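Local coordinates for beta-ketoacyl-[acyl-carrier-protein] synthase III (Pseudomonas aeruginosa, PDB 2X3E) that probably catalyses the first condensation of fatty acid synthesis, condensing the acetyl group of acetyl-CoA with malonyl-ACP to give 3-oxobutanoyl-ACP, and works as a homodimer, at residues I47-A61 / A134-L146. The protein carries 1 engineered substitution. Numbering follows the deposited sequence.
Sequences IAGDLGSGDLALRAA and ALLVGVDTFSHTL
Helix 53-61 runs roughly antiparallel to strand 134-140, their directions 147° apart and their axes 7.8 Å from each other, so that Ala61, Ala57 and Ser53 face Leu135, Val137 and Val139 in turn. The methyl group of Ala57 sits over Val137, with its CB 3.7 Å from Val137 CG1, and Ala61 CB reaches Leu135 CD1 at 3.9 Å. The small side chains of Ala57 and Ala61 are consistent with the short axis separation. Val139 has CG2 anti to its backbone N, which sends that methyl to Ser53 O at 3.4 Å. This is helix-on-sheet packing in the thiolase fold: 134-140 is the central strand of a five-stranded mixed sheet, flanked by 75-79 and 160-169, and helix 114-127 packs on its other face through Ala134 and Leu136. Next to Asp140, Thr141 divides its branches, CG2 meeting Leu56 CD1 obliquely at 3.7 Å while OG1 lies 3.0 Å from Ser53 OG, a hydroxyl also hydrogen-bonded to Thr82 O. The His144 ring presents its edge to the 48-51 turn: NE2 donates to Gly49 O (2.9 Å, N-H...O 152°), the acceptor 18° out of the ring plane, and CE1 approaches Leu51 O at 3.1 Å. A water accepts from Gly49 N and donates to Ser143 OG; Asp159 OD2 is hydrogen-bonded to both that hydroxyl and Ala48 N, giving residues 48-49 and Ser143 a second shared partner.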
ATOM      1  N   ILE A  47     -20.838  12.956   1.113  1.00 22.10           N
ATOM      2  CA  ILE A  47     -19.789  13.793   0.533  1.00 22.19           C
ATOM      3  C   ILE A  47     -18.875  14.320   1.641  1.00 21.75           C
ATOM      4  O   ILE A  47     -19.325  15.010   2.555  1.00 21.79           O
ATOM      5  CB  ILE A  47     -20.408  14.969  -0.275  1.00 23.51           C
ATOM      6  CG1 ILE A  47     -21.316  14.439  -1.398  1.00 24.32           C
ATOM      7  CG2 ILE A  47     -19.326  15.861  -0.863  1.00 23.76           C
ATOM      8  CD1 ILE A  47     -20.590  13.624  -2.464  1.00 23.36           C
ATOM      9  N   ALA A  48     -17.590  13.991   1.546  1.00 21.06           N
ATOM     10  CA  ALA A  48     -16.630  14.291   2.611  1.00 21.25           C
ATOM     11  C   ALA A  48     -16.423  15.788   2.836  1.00 22.74           C
ATOM     12  O   ALA A  48     -16.223  16.220   3.971  1.00 22.92           O
ATOM     13  CB  ALA A  48     -15.298  13.610   2.326  1.00 19.92           C
ATOM     14  N   GLY A  49     -16.467  16.574   1.764  1.00 24.57           N
ATOM     15  CA  GLY A  49     -16.336  18.032   1.874  1.00 26.20           C
ATOM     16  C   GLY A  49     -14.952  18.424   2.356  1.00 26.55           C
ATOM     17  O   GLY A  49     -13.963  18.157   1.673  1.00 27.04           O
ATOM     18  N   ASP A  50     -14.867  19.041   3.536  1.00 27.13           N
ATOM     19  CA  ASP A  50     -13.558  19.417   4.092  1.00 27.06           C
ATOM     20  C   ASP A  50     -12.833  18.263   4.790  1.00 25.48           C
ATOM     21  O   ASP A  50     -11.654  18.396   5.124  1.00 25.34           O
ATOM     22  CB  ASP A  50     -13.649  20.650   5.019  1.00 28.41           C
ATOM     23  CG  ASP A  50     -14.530  20.432   6.249  1.00 29.68           C
ATOM     24  OD1 ASP A  50     -14.894  19.280   6.564  1.00 31.73           O
ATOM     25  OD2 ASP A  50     -14.853  21.442   6.914  1.00 33.88           O
ATOM     26  N   LEU A  51     -13.525  17.140   4.994  1.00 24.18           N
ATOM     27  CA  LEU A  51     -12.922  15.954   5.604  1.00 22.63           C
ATOM     28  C   LEU A  51     -12.160  15.140   4.563  1.00 21.53           C
ATOM     29  O   LEU A  51     -12.583  15.048   3.411  1.00 21.43           O
ATOM     30  CB  LEU A  51     -13.994  15.076   6.263  1.00 22.49           C
ATOM     31  CG  LEU A  51     -14.801  15.725   7.393  1.00 24.01           C
ATOM     32  CD1 LEU A  51     -15.750  14.716   7.990  1.00 25.46           C
ATOM     33  CD2 LEU A  51     -13.894  16.287   8.478  1.00 24.68           C
ATOM     34  N   GLY A  52     -11.030  14.572   4.972  1.00 20.12           N
ATOM     35  CA  GLY A  52     -10.241  13.684   4.118  1.00 19.21           C
ATOM     36  C   GLY A  52     -10.465  12.230   4.483  1.00 17.74           C
ATOM     37  O   GLY A  52     -11.199  11.918   5.430  1.00 17.36           O
ATOM     38  N   SER A  53      -9.829  11.333   3.734  1.00 16.93           N
ATOM     39  CA  SER A  53      -9.888   9.905   4.036  1.00 16.51           C
ATOM     40  C   SER A  53      -9.415   9.607   5.462  1.00 16.07           C
ATOM     41  O   SER A  53      -9.998   8.765   6.148  1.00 16.59           O
ATOM     42  CB  SER A  53      -9.066   9.105   3.020  1.00 16.09           C
ATOM     43  OG  SER A  53      -9.695   9.140   1.741  1.00 16.79           O
ATOM     44  N   GLY A  54      -8.366  10.295   5.906  1.00 16.01           N
ATOM     45  CA  GLY A  54      -7.833  10.104   7.256  1.00 15.94           C
ATOM     46  C   GLY A  54      -8.878  10.361   8.332  1.00 16.14           C
ATOM     47  O   GLY A  54      -9.030   9.567   9.259  1.00 15.63           O
ATOM     48  N   ASP A  55      -9.601  11.469   8.192  1.00 17.00           N
ATOM     49  CA  ASP A  55     -10.678  11.829   9.115  1.00 17.47           C
ATOM     50  C   ASP A  55     -11.762  10.744   9.177  1.00 17.06           C
ATOM     51  O   ASP A  55     -12.211  10.376  10.260  1.00 16.91           O
ATOM     52  CB  ASP A  55     -11.325  13.157   8.707  1.00 18.60           C
ATOM     53  CG  ASP A  55     -10.367  14.342   8.772  1.00 20.91           C
ATOM     54  OD1 ASP A  55      -9.664  14.510   9.797  1.00 23.89           O
ATOM     55  OD2 ASP A  55     -10.338  15.126   7.798  1.00 21.64           O
ATOM     56  N   LEU A  56     -12.186  10.240   8.016  1.00 16.72           N
ATOM     57  CA  LEU A  56     -13.235   9.219   7.961  1.00 16.25           C
ATOM     58  C   LEU A  56     -12.733   7.908   8.554  1.00 15.53           C
ATOM     59  O   LEU A  56     -13.455   7.221   9.291  1.00 15.21           O
ATOM     60  CB  LEU A  56     -13.702   8.973   6.521  1.00 16.56           C
ATOM     61  CG  LEU A  56     -14.210  10.156   5.688  1.00 17.12           C
ATOM     62  CD1 LEU A  56     -14.886   9.640   4.413  1.00 16.89           C
ATOM     63  CD2 LEU A  56     -15.164  11.049   6.474  1.00 18.04           C
ATOM     64  N   ALA A  57     -11.490   7.568   8.225  1.00 14.67           N
ATOM     65  CA  ALA A  57     -10.874   6.345   8.719  1.00 14.39           C
ATOM     66  C   ALA A  57     -10.760   6.350  10.243  1.00 14.64           C
ATOM     67  O   ALA A  57     -10.951   5.321  10.890  1.00 14.59           O
ATOM     68  CB  ALA A  57      -9.492   6.156   8.072  1.00 13.81           C
ATOM     69  N   LEU A  58     -10.451   7.512  10.808  1.00 15.42           N
ATOM     70  CA  LEU A  58     -10.309   7.655  12.251  1.00 16.04           C
ATOM     71  C   LEU A  58     -11.614   7.308  12.965  1.00 16.18           C
ATOM     72  O   LEU A  58     -11.613   6.546  13.931  1.00 16.16           O
ATOM     73  CB  LEU A  58      -9.871   9.080  12.586  1.00 16.91           C
ATOM     74  CG  LEU A  58      -9.554   9.426  14.033  1.00 18.90           C
ATOM     75  CD1 LEU A  58      -8.428   8.558  14.582  1.00 19.91           C
ATOM     76  CD2 LEU A  58      -9.190  10.893  14.120  1.00 20.83           C
ATOM     77  N   ARG A  59     -12.728   7.840  12.465  1.00 16.00           N
ATOM     78  CA  ARG A  59     -14.034   7.574  13.062  1.00 16.33           C
ATOM     79  C   ARG A  59     -14.431   6.106  12.922  1.00 15.50           C
ATOM     80  O   ARG A  59     -14.929   5.507  13.882  1.00 15.91           O
ATOM     81  CB  ARG A  59     -15.113   8.480  12.455  1.00 16.59           C
ATOM     82  CG  ARG A  59     -15.013   9.956  12.850  1.00 17.75           C
ATOM     83  CD  ARG A  59     -15.224  10.187  14.359  1.00 18.70           C
ATOM     84  NE  ARG A  59     -16.542   9.748  14.816  1.00 19.62           N
ATOM     85  CZ  ARG A  59     -17.654  10.479  14.749  1.00 20.10           C
ATOM     86  NH1 ARG A  59     -17.637  11.706  14.239  1.00 20.19           N
ATOM     87  NH2 ARG A  59     -18.799   9.974  15.186  1.00 22.21           N
ATOM     88  N   ALA A  60     -14.210   5.525  11.745  1.00 14.60           N
ATOM     89  CA  ALA A  60     -14.539   4.107  11.528  1.00 14.64           C
ATOM     90  C   ALA A  60     -13.719   3.186  12.423  1.00 14.44           C
ATOM     91  O   ALA A  60     -14.250   2.222  12.985  1.00 14.77           O
ATOM     92  CB  ALA A  60     -14.355   3.716  10.068  1.00 14.04           C
ATOM     93  N   ALA A  61     -12.429   3.483  12.537  1.00 14.51           N
ATOM     94  CA  ALA A  61     -11.504   2.681  13.336  1.00 14.71           C
ATOM     95  C   ALA A  61     -11.809   2.746  14.829  1.00 15.23           C
ATOM     96  O   ALA A  61     -11.744   1.723  15.516  1.00 15.67           O
ATOM     97  CB  ALA A  61     -10.066   3.118  13.068  1.00 14.65           C
ATOM     98  N   ALA A 134      -4.941  -6.313  14.484  1.00 15.02           N
ATOM     99  CA  ALA A 134      -4.835  -5.278  13.466  1.00 14.62           C
ATOM    100  C   ALA A 134      -6.164  -4.621  13.174  1.00 13.98           C
ATOM    101  O   ALA A 134      -7.220  -5.252  13.263  1.00 13.54           O
ATOM    102  CB  ALA A 134      -4.283  -5.863  12.180  1.00 14.33           C
ATOM    103  N   LEU A 135      -6.081  -3.347  12.812  1.00 13.71           N
ATOM    104  CA  LEU A 135      -7.168  -2.636  12.170  1.00 13.51           C
ATOM    105  C   LEU A 135      -6.918  -2.613  10.667  1.00 13.20           C
ATOM    106  O   LEU A 135      -5.808  -2.296  10.216  1.00 13.58           O
ATOM    107  CB  LEU A 135      -7.252  -1.192  12.685  1.00 13.35           C
ATOM    108  CG  LEU A 135      -8.110  -0.954  13.928  1.00 13.82           C
ATOM    109  CD1 LEU A 135      -7.725   0.352  14.616  1.00 14.21           C
ATOM    110  CD2 LEU A 135      -9.602  -0.936  13.547  1.00 12.57           C
ATOM    111  N   LEU A 136      -7.946  -2.951   9.899  1.00 12.86           N
ATOM    112  CA  LEU A 136      -7.967  -2.699   8.461  1.00 12.38           C
ATOM    113  C   LEU A 136      -9.107  -1.731   8.186  1.00 12.71           C
ATOM    114  O   LEU A 136     -10.252  -2.006   8.542  1.00 12.13           O
ATOM    115  CB  LEU A 136      -8.188  -3.985   7.670  1.00 12.56           C
ATOM    116  CG  LEU A 136      -8.435  -3.792   6.168  1.00 12.58           C
ATOM    117  CD1 LEU A 136      -7.201  -3.199   5.505  1.00 11.49           C
ATOM    118  CD2 LEU A 136      -8.826  -5.126   5.527  1.00 13.32           C
ATOM    119  N   VAL A 137      -8.791  -0.595   7.567  1.00 12.61           N
ATOM    120  CA  VAL A 137      -9.807   0.382   7.194  1.00 12.85           C
ATOM    121  C   VAL A 137      -9.858   0.518   5.682  1.00 13.02           C
ATOM    122  O   VAL A 137      -8.862   0.887   5.057  1.00 13.37           O
ATOM    123  CB  VAL A 137      -9.521   1.781   7.783  1.00 12.96           C
ATOM    124  CG1 VAL A 137     -10.683   2.742   7.474  1.00 12.82           C
ATOM    125  CG2 VAL A 137      -9.263   1.704   9.288  1.00 12.80           C
ATOM    126  N   GLY A 138     -11.004   0.177   5.104  1.00 12.87           N
ATOM    127  CA  GLY A 138     -11.307   0.512   3.717  1.00 13.40           C
ATOM    128  C   GLY A 138     -11.902   1.906   3.695  1.00 13.58           C
ATOM    129  O   GLY A 138     -12.951   2.131   4.280  1.00 14.34           O
ATOM    130  N   VAL A 139     -11.215   2.846   3.052  1.00 13.64           N
ATOM    131  CA  VAL A 139     -11.653   4.239   3.021  1.00 13.72           C
ATOM    132  C   VAL A 139     -11.323   4.877   1.684  1.00 14.14           C
ATOM    133  O   VAL A 139     -10.225   4.701   1.160  1.00 14.13           O
ATOM    134  CB  VAL A 139     -10.998   5.073   4.157  1.00 13.81           C
ATOM    135  CG1 VAL A 139      -9.455   4.970   4.124  1.00 12.90           C
ATOM    136  CG2 VAL A 139     -11.454   6.531   4.094  1.00 13.84           C
ATOM    137  N   ASP A 140     -12.275   5.622   1.141  1.00 14.57           N
ATOM    138  CA  ASP A 140     -12.028   6.417  -0.046  1.00 14.69           C
ATOM    139  C   ASP A 140     -12.933   7.647  -0.064  1.00 15.38           C
ATOM    140  O   ASP A 140     -14.077   7.602   0.403  1.00 15.60           O
ATOM    141  CB  ASP A 140     -12.210   5.571  -1.317  1.00 14.80           C
ATOM    142  CG  ASP A 140     -10.902   4.949  -1.810  1.00 14.40           C
ATOM    143  OD1 ASP A 140      -9.909   5.685  -1.955  1.00 15.49           O
ATOM    144  OD2 ASP A 140     -10.866   3.725  -2.076  1.00 12.72           O
ATOM    145  N   THR A 141     -12.388   8.743  -0.581  1.00 15.48           N
ATOM    146  CA  THR A 141     -13.111   9.995  -0.756  1.00 16.11           C
ATOM    147  C   THR A 141     -13.055  10.402  -2.233  1.00 16.59           C
ATOM    148  O   THR A 141     -12.571  11.488  -2.594  1.00 17.18           O
ATOM    149  CB  THR A 141     -12.529  11.111   0.127  1.00 16.39           C
ATOM    150  OG1 THR A 141     -11.106  11.156  -0.035  1.00 15.17           O
ATOM    151  CG2 THR A 141     -12.873  10.869   1.599  1.00 15.95           C
ATOM    152  N   PHE A 142     -13.568   9.516  -3.080  1.00 16.42           N
ATOM    153  CA  PHE A 142     -13.563   9.730  -4.528  1.00 16.98           C
ATOM    154  C   PHE A 142     -14.238  11.016  -4.981  1.00 17.88           C
ATOM    155  O   PHE A 142     -13.874  11.546  -6.026  1.00 18.08           O
ATOM    156  CB  PHE A 142     -14.189   8.537  -5.267  1.00 16.70           C
ATOM    157  CG  PHE A 142     -13.182   7.569  -5.817  1.00 16.03           C
ATOM    158  CD1 PHE A 142     -12.162   7.081  -5.017  1.00 15.21           C
ATOM    159  CD2 PHE A 142     -13.254   7.142  -7.139  1.00 16.17           C
ATOM    160  CE1 PHE A 142     -11.232   6.186  -5.520  1.00 16.08           C
ATOM    161  CE2 PHE A 142     -12.326   6.248  -7.647  1.00 15.93           C
ATOM    162  CZ  PHE A 142     -11.312   5.768  -6.831  1.00 15.88           C
ATOM    163  N   SER A 143     -15.206  11.524  -4.220  1.00 18.76           N
ATOM    164  CA  SER A 143     -15.873  12.781  -4.600  1.00 19.88           C
ATOM    165  C   SER A 143     -14.876  13.921  -4.812  1.00 20.59           C
ATOM    166  O   SER A 143     -15.107  14.791  -5.649  1.00 21.41           O
ATOM    167  CB  SER A 143     -16.934  13.202  -3.579  1.00 20.18           C
ATOM    168  OG  SER A 143     -16.346  13.774  -2.422  1.00 20.11           O
ATOM    169  N   HIS A 144     -13.767  13.918  -4.071  1.00 20.51           N
ATOM    170  CA  HIS A 144     -12.736  14.949  -4.258  1.00 21.22           C
ATOM    171  C   HIS A 144     -12.089  14.868  -5.636  1.00 21.14           C
ATOM    172  O   HIS A 144     -11.527  15.851  -6.108  1.00 21.76           O
ATOM    173  CB  HIS A 144     -11.634  14.847  -3.197  1.00 21.04           C
ATOM    174  CG  HIS A 144     -12.100  15.152  -1.810  1.00 22.69           C
ATOM    175  ND1 HIS A 144     -11.670  14.440  -0.712  1.00 23.64           N
ATOM    176  CD2 HIS A 144     -12.956  16.088  -1.340  1.00 24.05           C
ATOM    177  CE1 HIS A 144     -12.241  14.925   0.376  1.00 23.29           C
ATOM    178  NE2 HIS A 144     -13.028  15.925   0.022  1.00 25.13           N
ATOM    179  N   THR A 145     -12.183  13.700  -6.273  1.00 20.43           N
ATOM    180  CA  THR A 145     -11.464  13.398  -7.509  1.00 20.23           C
ATOM    181  C   THR A 145     -12.353  13.407  -8.757  1.00 20.62           C
ATOM    182  O   THR A 145     -11.874  13.152  -9.861  1.00 20.89           O
ATOM    183  CB  THR A 145     -10.787  12.005  -7.407  1.00 19.37           C
ATOM    184  OG1 THR A 145     -11.774  10.973  -7.553  1.00 19.13           O
ATOM    185  CG2 THR A 145     -10.081  11.836  -6.060  1.00 18.70           C
ATOM    186  N   LEU A 146     -13.640  13.697  -8.593  1.00 20.62           N
ATOM    187  CA  LEU A 146     -14.569  13.652  -9.717  1.00 21.02           C
ATOM    188  C   LEU A 146     -14.575  14.970 -10.477  1.00 22.24           C
ATOM    189  O   LEU A 146     -14.413  16.040  -9.888  1.00 21.99           O
ATOM    190  CB  LEU A 146     -15.983  13.322  -9.233  1.00 20.87           C
ATOM    191  CG  LEU A 146     -16.130  11.992  -8.485  1.00 19.88           C
ATOM    192  CD1 LEU A 146     -17.590  11.717  -8.125  1.00 20.30           C
ATOM    193  CD2 LEU A 146     -15.545  10.826  -9.301  1.00 19.02           C
TER
HETATM  194  O   HOH W   1     -16.078  16.193  -1.202  1.00 20.25           O